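Local coordinates for protein BexL (Amycolatopsis orientalis, PDB 4XRW) that probably catalyses aromatisation and cyclisation of a polyketide chain as a di-domain aromatase/cyclase in the type II polyketide synthase pathway to BE-7585A, at residues His280-Ile289 with Val299-Leu310. Sequence-based numbering, arbitrary orientation.
Sequences HTVVLNTANI and VAEAREFVRTAL
Leu284 drops from the end of strand 274-284 onto the start of helix 299-326 and spreads its two methyls over it. Its side chain crosses that of Arg303 at about a right angle, CD1 3.6 Å from Arg303 CG and 3.9 Å from Ala302 CB; it runs past Val306 in the opposite direction, CD2 beside CG2. With CG1 anti to the carbonyl carbon (chi1 -67°), Ile289 sends CD1 back to the same Ala302 CB at 4.0 Å, so the alanine methyl sits between Leu284 and Ile289. The Arg303 guanidinium turns elsewhere, NH1 bonding Glu170 O. Farther along, Val282 CG2 meets Leu310 CD1 at 3.7 Å and Val306 CG1 at 4.2 Å. The His280 ring lies flat over Leu310 in a CH-pi contact, CB standing 4.1 Å from the ring centroid and 12° off its normal. Both ring nitrogens are hydrogen-bonded, NE2 to Ser314 OG and ND1 to His260 NE2, which fixes the ring's rotation. Replacing His280 with alanine would take away the ring over Leu310 CB and is likely to leave His260 NE2 and Ser314 OG without their imidazole partner. No hydrogen bond joins the two segments; the axes of 280-284 and 299-310 come within 9.8 Å at 144°, the apolar helix-on-sheet packing characteristic of the helix-grip fold.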
ATOM      1  N   HIS A 280       8.400   7.240  -4.166  1.00 23.63           N
ATOM      2  CA  HIS A 280       6.995   7.345  -4.430  1.00 22.30           C
ATOM      3  C   HIS A 280       6.591   6.469  -5.592  1.00 26.36           C
ATOM      4  O   HIS A 280       7.264   6.431  -6.555  1.00 24.32           O
ATOM      5  CB  HIS A 280       6.577   8.748  -4.776  1.00 24.65           C
ATOM      6  CG  HIS A 280       6.886   9.762  -3.725  1.00 24.97           C
ATOM      7  ND1 HIS A 280       5.947  10.227  -2.844  1.00 27.08           N
ATOM      8  CD2 HIS A 280       8.006  10.458  -3.476  1.00 26.88           C
ATOM      9  CE1 HIS A 280       6.500  11.120  -2.058  1.00 29.28           C
ATOM     10  NE2 HIS A 280       7.744  11.279  -2.425  1.00 27.36           N
ATOM     11  N   THR A 281       5.469   5.801  -5.452  1.00 21.39           N
ATOM     12  CA  THR A 281       4.811   5.111  -6.567  1.00 25.42           C
ATOM     13  C   THR A 281       3.409   5.708  -6.765  1.00 24.39           C
ATOM     14  O   THR A 281       2.583   5.836  -5.804  1.00 21.78           O
ATOM     15  CB  THR A 281       4.721   3.587  -6.342  1.00 30.80           C
ATOM     16  OG1 THR A 281       6.033   2.994  -6.407  1.00 28.97           O
ATOM     17  CG2 THR A 281       3.839   2.939  -7.408  1.00 29.28           C
ATOM     18  N   VAL A 282       3.125   6.092  -8.011  1.00 22.72           N
ATOM     19  CA  VAL A 282       1.862   6.702  -8.338  1.00 20.55           C
ATOM     20  C   VAL A 282       1.188   5.979  -9.499  1.00 26.55           C
ATOM     21  O   VAL A 282       1.866   5.579 -10.433  1.00 26.45           O
ATOM     22  CB  VAL A 282       2.020   8.190  -8.728  1.00 25.53           C
ATOM     23  CG1 VAL A 282       0.675   8.805  -9.087  1.00 26.47           C
ATOM     24  CG2 VAL A 282       2.633   8.984  -7.578  1.00 27.16           C
ATOM     25  N   VAL A 283      -0.126   5.827  -9.406  1.00 25.12           N
ATOM     26  CA  VAL A 283      -0.968   5.488 -10.555  1.00 24.83           C
ATOM     27  C   VAL A 283      -1.882   6.661 -10.839  1.00 23.17           C
ATOM     28  O   VAL A 283      -2.609   7.138  -9.961  1.00 25.22           O
ATOM     29  CB  VAL A 283      -1.814   4.218 -10.317  1.00 21.21           C
ATOM     30  CG1 VAL A 283      -2.669   3.900 -11.554  1.00 27.56           C
ATOM     31  CG2 VAL A 283      -0.935   3.041  -9.967  1.00 24.44           C
ATOM     32  N   LEU A 284      -1.874   7.142 -12.082  1.00 22.34           N
ATOM     33  CA  LEU A 284      -2.727   8.273 -12.446  1.00 25.13           C
ATOM     34  C   LEU A 284      -4.179   7.911 -12.709  1.00 33.71           C
ATOM     35  O   LEU A 284      -4.507   6.791 -13.082  1.00 34.19           O
ATOM     36  CB  LEU A 284      -2.162   8.970 -13.681  1.00 27.61           C
ATOM     37  CG  LEU A 284      -0.829   9.657 -13.506  1.00 29.93           C
ATOM     38  CD1 LEU A 284      -0.318  10.145 -14.866  1.00 34.61           C
ATOM     39  CD2 LEU A 284      -0.981  10.802 -12.555  1.00 30.43           C
ATOM     40  N   ASN A 285      -5.048   8.887 -12.471  1.00 27.68           N
ATOM     41  CA  ASN A 285      -6.464   8.787 -12.750  1.00 32.42           C
ATOM     42  C   ASN A 285      -6.665   9.631 -13.997  1.00 40.13           C
ATOM     43  O   ASN A 285      -6.642  10.858 -13.931  1.00 36.58           O
ATOM     44  CB  ASN A 285      -7.293   9.317 -11.576  1.00 33.43           C
ATOM     45  CG  ASN A 285      -8.761   9.022 -11.706  1.00 35.71           C
ATOM     46  OD1 ASN A 285      -9.239   8.639 -12.769  1.00 41.64           O
ATOM     47  ND2 ASN A 285      -9.496   9.204 -10.610  1.00 39.75           N
ATOM     48  N   THR A 286      -6.815   8.989 -15.142  1.00 34.00           N
ATOM     49  CA  THR A 286      -6.881   9.739 -16.392  1.00 36.23           C
ATOM     50  C   THR A 286      -8.228  10.442 -16.537  1.00 37.60           C
ATOM     51  O   THR A 286      -8.324  11.426 -17.243  1.00 39.27           O
ATOM     52  CB  THR A 286      -6.638   8.815 -17.608  1.00 34.33           C
ATOM     53  OG1 THR A 286      -7.602   7.760 -17.595  1.00 41.18           O
ATOM     54  CG2 THR A 286      -5.251   8.207 -17.543  1.00 38.89           C
ATOM     55  N   ALA A 287      -9.259   9.955 -15.849  1.00 33.34           N
ATOM     56  CA  ALA A 287     -10.615  10.493 -15.995  1.00 39.54           C
ATOM     57  C   ALA A 287     -10.722  11.953 -15.578  1.00 45.12           C
ATOM     58  O   ALA A 287     -11.640  12.664 -16.007  1.00 41.76           O
ATOM     59  CB  ALA A 287     -11.601   9.673 -15.178  1.00 45.88           C
ATOM     60  N   ASN A 288      -9.801  12.394 -14.728  1.00 36.75           N
ATOM     61  CA  ASN A 288      -9.883  13.731 -14.151  1.00 40.66           C
ATOM     62  C   ASN A 288      -8.814  14.708 -14.635  1.00 36.86           C
ATOM     63  O   ASN A 288      -8.748  15.832 -14.150  1.00 41.68           O
ATOM     64  CB  ASN A 288      -9.819  13.613 -12.627  1.00 40.42           C
ATOM     65  CG  ASN A 288     -10.985  12.846 -12.072  1.00 43.27           C
ATOM     66  OD1 ASN A 288     -12.117  13.013 -12.532  1.00 40.82           O
ATOM     67  ND2 ASN A 288     -10.723  11.978 -11.093  1.00 44.58           N
ATOM     68  N   ILE A 289      -7.991  14.294 -15.593  1.00 37.76           N
ATOM     69  CA  ILE A 289      -6.869  15.118 -16.027  1.00 37.09           C
ATOM     70  C   ILE A 289      -7.358  16.421 -16.668  1.00 41.16           C
ATOM     71  O   ILE A 289      -6.797  17.496 -16.421  1.00 38.35           O
ATOM     72  CB  ILE A 289      -5.968  14.368 -17.021  1.00 38.15           C
ATOM     73  CG1 ILE A 289      -5.269  13.209 -16.310  1.00 36.03           C
ATOM     74  CG2 ILE A 289      -4.908  15.306 -17.608  1.00 38.76           C
ATOM     75  CD1 ILE A 289      -4.509  12.289 -17.224  1.00 35.45           C
ATOM     76  N   VAL A 299      -1.539  12.743 -20.268  1.00 38.71           N
ATOM     77  CA  VAL A 299      -0.883  11.886 -19.291  1.00 41.69           C
ATOM     78  C   VAL A 299       0.507  12.404 -18.964  1.00 42.49           C
ATOM     79  O   VAL A 299       0.891  12.477 -17.800  1.00 41.18           O
ATOM     80  CB  VAL A 299      -0.794  10.433 -19.801  1.00 44.75           C
ATOM     81  CG1 VAL A 299       0.298   9.664 -19.094  1.00 43.27           C
ATOM     82  CG2 VAL A 299      -2.148   9.739 -19.640  1.00 41.70           C
ATOM     83  N   ALA A 300       1.265  12.762 -19.992  1.00 42.50           N
ATOM     84  CA  ALA A 300       2.622  13.266 -19.782  1.00 46.07           C
ATOM     85  C   ALA A 300       2.630  14.481 -18.855  1.00 43.87           C
ATOM     86  O   ALA A 300       3.502  14.598 -17.988  1.00 44.82           O
ATOM     87  CB  ALA A 300       3.273  13.619 -21.116  1.00 47.22           C
ATOM     88  N   GLU A 301       1.667  15.386 -19.039  1.00 41.63           N
ATOM     89  CA  GLU A 301       1.577  16.588 -18.209  1.00 45.00           C
ATOM     90  C   GLU A 301       1.164  16.233 -16.780  1.00 45.66           C
ATOM     91  O   GLU A 301       1.605  16.869 -15.827  1.00 44.40           O
ATOM     92  CB  GLU A 301       0.580  17.596 -18.786  1.00 49.80           C
ATOM     93  CG  GLU A 301       1.073  18.377 -20.015  1.00 59.38           C
ATOM     94  CD  GLU A 301       1.134  17.536 -21.296  1.00 59.19           C
ATOM     95  OE1 GLU A 301       0.364  16.551 -21.429  1.00 56.06           O
ATOM     96  OE2 GLU A 301       1.961  17.869 -22.174  1.00 63.77           O
ATOM     97  N   ALA A 302       0.299  15.234 -16.635  1.00 41.31           N
ATOM     98  CA  ALA A 302      -0.127  14.802 -15.310  1.00 36.61           C
ATOM     99  C   ALA A 302       1.043  14.153 -14.570  1.00 38.73           C
ATOM    100  O   ALA A 302       1.212  14.386 -13.378  1.00 38.34           O
ATOM    101  CB  ALA A 302      -1.308  13.834 -15.406  1.00 39.56           C
ATOM    102  N   ARG A 303       1.847  13.341 -15.263  1.00 36.73           N
ATOM    103  CA  ARG A 303       2.986  12.679 -14.626  1.00 40.03           C
ATOM    104  C   ARG A 303       3.941  13.699 -14.033  1.00 48.27           C
ATOM    105  O   ARG A 303       4.453  13.499 -12.937  1.00 40.06           O
ATOM    106  CB  ARG A 303       3.780  11.792 -15.595  1.00 41.02           C
ATOM    107  CG  ARG A 303       3.143  10.468 -15.927  1.00 45.47           C
ATOM    108  CD  ARG A 303       4.196   9.410 -16.243  1.00 52.93           C
ATOM    109  NE  ARG A 303       4.964   9.727 -17.442  1.00 55.24           N
ATOM    110  CZ  ARG A 303       4.525   9.526 -18.681  1.00 60.24           C
ATOM    111  NH1 ARG A 303       3.321   9.008 -18.875  1.00 62.61           N
ATOM    112  NH2 ARG A 303       5.281   9.844 -19.729  1.00 63.21           N
ATOM    113  N   GLU A 304       4.190  14.791 -14.747  1.00 45.59           N
ATOM    114  CA  GLU A 304       5.192  15.742 -14.274  1.00 51.87           C
ATOM    115  C   GLU A 304       4.616  16.656 -13.201  1.00 43.16           C
ATOM    116  O   GLU A 304       5.310  17.034 -12.266  1.00 47.13           O
ATOM    117  CB  GLU A 304       5.756  16.558 -15.440  1.00 68.04           C
ATOM    118  CG  GLU A 304       6.723  15.761 -16.325  1.00100.14           C
ATOM    119  CD  GLU A 304       7.868  15.122 -15.541  1.00116.00           C
ATOM    120  OE1 GLU A 304       8.856  15.830 -15.242  1.00103.21           O
ATOM    121  OE2 GLU A 304       7.783  13.908 -15.226  1.00 83.44           O
ATOM    122  N   PHE A 305       3.340  16.988 -13.307  1.00 35.11           N
ATOM    123  CA  PHE A 305       2.714  17.861 -12.323  1.00 41.80           C
ATOM    124  C   PHE A 305       2.748  17.165 -10.971  1.00 43.05           C
ATOM    125  O   PHE A 305       3.157  17.738  -9.955  1.00 37.79           O
ATOM    126  CB  PHE A 305       1.285  18.186 -12.743  1.00 42.08           C
ATOM    127  CG  PHE A 305       0.508  19.008 -11.753  1.00 40.85           C
ATOM    128  CD1 PHE A 305       0.601  20.387 -11.757  1.00 46.31           C
ATOM    129  CD2 PHE A 305      -0.353  18.404 -10.860  1.00 46.82           C
ATOM    130  CE1 PHE A 305      -0.134  21.149 -10.872  1.00 46.79           C
ATOM    131  CE2 PHE A 305      -1.095  19.158  -9.969  1.00 53.80           C
ATOM    132  CZ  PHE A 305      -0.983  20.536  -9.975  1.00 52.97           C
ATOM    133  N   VAL A 306       2.337  15.909 -10.978  1.00 39.00           N
ATOM    134  CA  VAL A 306       2.275  15.133  -9.753  1.00 40.41           C
ATOM    135  C   VAL A 306       3.695  14.893  -9.244  1.00 35.69           C
ATOM    136  O   VAL A 306       3.958  15.089  -8.063  1.00 38.38           O
ATOM    137  CB  VAL A 306       1.509  13.790  -9.970  1.00 28.72           C
ATOM    138  CG1 VAL A 306       1.693  12.874  -8.798  1.00 35.36           C
ATOM    139  CG2 VAL A 306       0.020  14.057 -10.166  1.00 28.39           C
ATOM    140  N   ARG A 307       4.601  14.492 -10.138  1.00 31.65           N
ATOM    141  CA  ARG A 307       5.967  14.175  -9.782  1.00 31.43           C
ATOM    142  C   ARG A 307       6.686  15.360  -9.167  1.00 41.05           C
ATOM    143  O   ARG A 307       7.438  15.196  -8.203  1.00 37.04           O
ATOM    144  CB  ARG A 307       6.771  13.693 -10.986  1.00 39.17           C
ATOM    145  CG  ARG A 307       8.202  13.311 -10.608  1.00 46.55           C
ATOM    146  CD  ARG A 307       9.100  13.011 -11.799  1.00 60.21           C
ATOM    147  NE  ARG A 307      10.453  12.690 -11.326  1.00 65.18           N
ATOM    148  CZ  ARG A 307      11.174  11.630 -11.694  1.00 72.98           C
ATOM    149  NH1 ARG A 307      10.698  10.753 -12.575  1.00 78.01           N
ATOM    150  NH2 ARG A 307      12.389  11.445 -11.179  1.00 64.81           N
ATOM    151  N   THR A 308       6.484  16.552  -9.710  1.00 37.72           N
ATOM    152  CA  THR A 308       7.169  17.703  -9.123  1.00 42.37           C
ATOM    153  C   THR A 308       6.596  18.069  -7.757  1.00 37.48           C
ATOM    154  O   THR A 308       7.356  18.375  -6.853  1.00 39.28           O
ATOM    155  CB  THR A 308       7.140  18.948 -10.046  1.00 49.05           C
ATOM    156  OG1 THR A 308       5.788  19.349 -10.321  1.00 50.27           O
ATOM    157  CG2 THR A 308       7.892  18.646 -11.330  1.00 41.03           C
ATOM    158  N   ALA A 309       5.278  18.038  -7.591  1.00 37.02           N
ATOM    159  CA  ALA A 309       4.688  18.367  -6.309  1.00 36.49           C
ATOM    160  C   ALA A 309       5.212  17.418  -5.212  1.00 41.19           C
ATOM    161  O   ALA A 309       5.672  17.866  -4.161  1.00 41.80           O
ATOM    162  CB  ALA A 309       3.173  18.317  -6.384  1.00 37.39           C
ATOM    163  N   LEU A 310       5.164  16.113  -5.469  1.00 35.83           N
ATOM    164  CA  LEU A 310       5.621  15.130  -4.494  1.00 36.07           C
ATOM    165  C   LEU A 310       7.116  15.222  -4.225  1.00 36.73           C
ATOM    166  O   LEU A 310       7.554  15.131  -3.082  1.00 36.85           O
ATOM    167  CB  LEU A 310       5.269  13.708  -4.970  1.00 30.58           C
ATOM    168  CG  LEU A 310       3.779  13.412  -5.020  1.00 28.46           C
ATOM    169  CD1 LEU A 310       3.610  12.006  -5.597  1.00 30.49           C
ATOM    170  CD2 LEU A 310       3.090  13.524  -3.660  1.00 34.87           C
TER